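Local coordinates for protein aminotransferase TlmJ (Streptoalloteichus hindustanus, PDB 5UID) that probably transfers amino groups with pyridoxal 5'-phosphate as cofactor, as a member of the DegT/DnrJ/EryC1 aminotransferase family, at residues A314-L319 and V324-R329. Residues are numbered along the deposited sequence; the frame is centred on the assembly and turned at random. Where two conformers were deposited one is given.
Sequences AMARRL and VYTTFR. With SO4 (sulfate ion), chain E.
Val324 meets Leu319 where the chain doubles back after helix 309-321: Val324 N donates to Leu319 O over 2.8 Å, from above the carbonyl plane, and Val324 CB lies 4.1 Å from Leu319 CB. Both are branched apolar residues, suited to a buried place that helix 366-383 also covers. The side chain of Tyr325 leaves the backbone away from the helix, and CG anti to the backbone N (chi1 -164°) carries the ring to a sulfate ion, probably from the crystallisation liquor, where OH donates to O1 at 2.5 Å. Thr326 points back toward the helix. Its CG2 packs on Leu319 CD1 at 3.6 Å, the side chains crossing near a right angle, while OG1 sits 3.4 Å from Ala316 CB; alanine's small side chain suits so close an approach of loop to helix. OG1 also donates to a water that in turn donates to Ala316 O and Val324 O, tying helix to loop. Helix and extended segment belong to the smaller C-terminal domain of a fold type I aminotransferase, here against the second subunit, whose Trp233 ring meets that of Tyr325. Thr327 OG1 donates to the same sulfate O1 at 2.9 Å. Beyond Phe328, Arg329 bends at chi2 (-73°) to bring its guanidinium edge-on to the sulfate, NH1 reaching O3 at 2.9 Å and NH2 reaching O2, while NH2 also donates to Phe328 O. A leucine in its place would probably leave the sulfate without its charged partner and Phe328 O without this donor.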
loop_
_atom_site.group_PDB
_atom_site.type_symbol
_atom_site.label_atom_id
_atom_site.label_comp_id
_atom_site.label_asym_id
_atom_site.label_seq_id
_atom_site.Cartn_x
_atom_site.Cartn_y
_atom_site.Cartn_z
ATOM N N ALA A 314 12.010 32.796 10.535
ATOM C CA ALA A 314 12.029 33.221 11.929
ATOM C C ALA A 314 10.651 33.103 12.567
ATOM O O ALA A 314 10.545 32.860 13.776
ATOM C CB ALA A 314 12.545 34.656 12.032
HETATM N N MSE A 315 9.594 33.262 11.776
HETATM C CA MSE A 315 8.233 33.123 12.273
HETATM C C MSE A 315 7.938 31.682 12.677
HETATM O O MSE A 315 7.355 31.428 13.732
HETATM C CB MSE A 315 7.227 33.580 11.219
HETATM C CG MSE A 315 5.807 33.636 11.726
HETATM SE SE MSE A 315 5.584 35.061 13.029
HETATM C CE MSE A 315 4.006 34.385 13.896
ATOM N N ALA A 316 8.345 30.740 11.823
ATOM C CA ALA A 316 8.126 29.328 12.121
ATOM C C ALA A 316 8.937 28.887 13.334
ATOM O O ALA A 316 8.459 28.089 14.148
ATOM C CB ALA A 316 8.469 28.474 10.900
ATOM N N ARG A 317 10.163 29.400 13.474
ATOM C CA ARG A 317 10.972 29.079 14.647
ATOM C C ARG A 317 10.340 29.634 15.918
ATOM O O ARG A 317 10.320 28.962 16.956
ATOM C CB ARG A 317 12.390 29.626 14.477
ATOM C CG ARG A 317 13.294 28.786 13.590
ATOM C CD ARG A 317 14.147 29.666 12.685
ATOM N NE ARG A 317 14.821 30.734 13.422
ATOM C CZ ARG A 317 15.412 31.778 12.850
ATOM N NH1 ARG A 317 16.001 32.704 13.595
ATOM N NH2 ARG A 317 15.406 31.901 11.528
ATOM N N ARG A 318 9.826 30.864 15.855
ATOM C CA ARG A 318 9.194 31.467 17.022
ATOM C C ARG A 318 7.918 30.723 17.398
ATOM O O ARG A 318 7.696 30.406 18.572
ATOM C CB ARG A 318 8.899 32.942 16.753
ATOM C CG ARG A 318 8.275 33.669 17.931
ATOM C CD ARG A 318 7.931 35.104 17.574
ATOM N NE ARG A 318 7.216 35.780 18.653
ATOM C CZ ARG A 318 7.785 36.599 19.531
ATOM N NH1 ARG A 318 9.085 36.853 19.459
ATOM N NH2 ARG A 318 7.053 37.168 20.479
ATOM N N LEU A 319 7.068 30.436 16.408
ATOM C CA LEU A 319 5.827 29.716 16.682
ATOM C C LEU A 319 6.107 28.334 17.255
ATOM O O LEU A 319 5.396 27.875 18.159
ATOM C CB LEU A 319 4.988 29.611 15.408
ATOM C CG LEU A 319 4.393 30.938 14.938
ATOM C CD1 LEU A 319 3.594 30.768 13.658
ATOM C CD2 LEU A 319 3.532 31.529 16.034
ATOM N N VAL A 324 3.290 26.110 18.707
ATOM C CA VAL A 324 2.432 26.189 17.528
ATOM C C VAL A 324 3.235 25.657 16.349
ATOM O O VAL A 324 4.127 26.341 15.835
ATOM C CB VAL A 324 1.928 27.615 17.270
ATOM C CG1 VAL A 324 1.177 27.683 15.946
ATOM C CG2 VAL A 324 1.042 28.080 18.416
ATOM N N TYR A 325 2.922 24.448 15.901
ATOM C CA TYR A 325 3.628 23.877 14.767
ATOM C C TYR A 325 3.158 24.524 13.470
ATOM O O TYR A 325 1.967 24.794 13.287
ATOM C CB TYR A 325 3.420 22.365 14.711
ATOM C CG TYR A 325 4.404 21.659 13.812
ATOM C CD1 TYR A 325 5.706 21.422 14.229
ATOM C CD2 TYR A 325 4.035 21.239 12.544
ATOM C CE1 TYR A 325 6.613 20.776 13.408
ATOM C CE2 TYR A 325 4.930 20.595 11.715
ATOM C CZ TYR A 325 6.217 20.365 12.148
ATOM O OH TYR A 325 7.107 19.722 11.320
ATOM N N THR A 326 4.111 24.799 12.583
ATOM C CA THR A 326 3.833 25.323 11.250
ATOM C C THR A 326 4.727 24.588 10.263
ATOM O O THR A 326 5.717 23.963 10.646
ATOM C CB THR A 326 4.070 26.837 11.119
ATOM O OG1 THR A 326 5.415 27.156 11.497
ATOM C CG2 THR A 326 3.086 27.630 11.965
ATOM N N THR A 327 4.373 24.673 8.983
ATOM C CA THR A 327 5.158 24.041 7.931
ATOM C C THR A 327 4.813 24.706 6.606
ATOM O O THR A 327 3.982 25.616 6.542
ATOM C CB THR A 327 4.904 22.530 7.870
ATOM O OG1 THR A 327 5.809 21.932 6.932
ATOM C CG2 THR A 327 3.473 22.243 7.431
ATOM N N PHE A 328 5.465 24.243 5.540
ATOM C CA PHE A 328 5.154 24.688 4.189
ATOM C C PHE A 328 4.904 23.486 3.294
ATOM O O PHE A 328 5.678 22.522 3.308
ATOM C CB PHE A 328 6.275 25.547 3.596
ATOM C CG PHE A 328 6.085 25.848 2.135
ATOM C CD1 PHE A 328 5.170 26.804 1.725
ATOM C CD2 PHE A 328 6.809 25.161 1.170
ATOM C CE1 PHE A 328 4.985 27.079 0.381
ATOM C CE2 PHE A 328 6.628 25.429 -0.174
ATOM C CZ PHE A 328 5.715 26.390 -0.570
ATOM N N ARG A 329 3.820 23.549 2.527
ATOM C CA ARG A 329 3.528 22.625 1.443
ATOM C C ARG A 329 3.172 23.449 0.215
ATOM O O ARG A 329 2.539 24.501 0.341
ATOM C CB ARG A 329 2.361 21.688 1.793
ATOM C CG ARG A 329 2.573 20.825 3.024
ATOM C CD ARG A 329 3.567 19.710 2.760
ATOM N NE ARG A 329 3.597 18.752 3.860
ATOM C CZ ARG A 329 4.367 18.878 4.934
ATOM N NH1 ARG A 329 4.330 17.960 5.890
ATOM N NH2 ARG A 329 5.173 19.925 5.052
HETATM S S SO4 E . 7.116 18.779 8.101
HETATM O O1 SO4 E . 6.815 20.016 8.815
HETATM O O2 SO4 E . 7.304 19.067 6.681
HETATM O O3 SO4 E . 6.007 17.843 8.268
HETATM O O4 SO4 E . 8.338 18.194 8.644
HETATM O O HOH W 1 6.125 26.331 13.930
#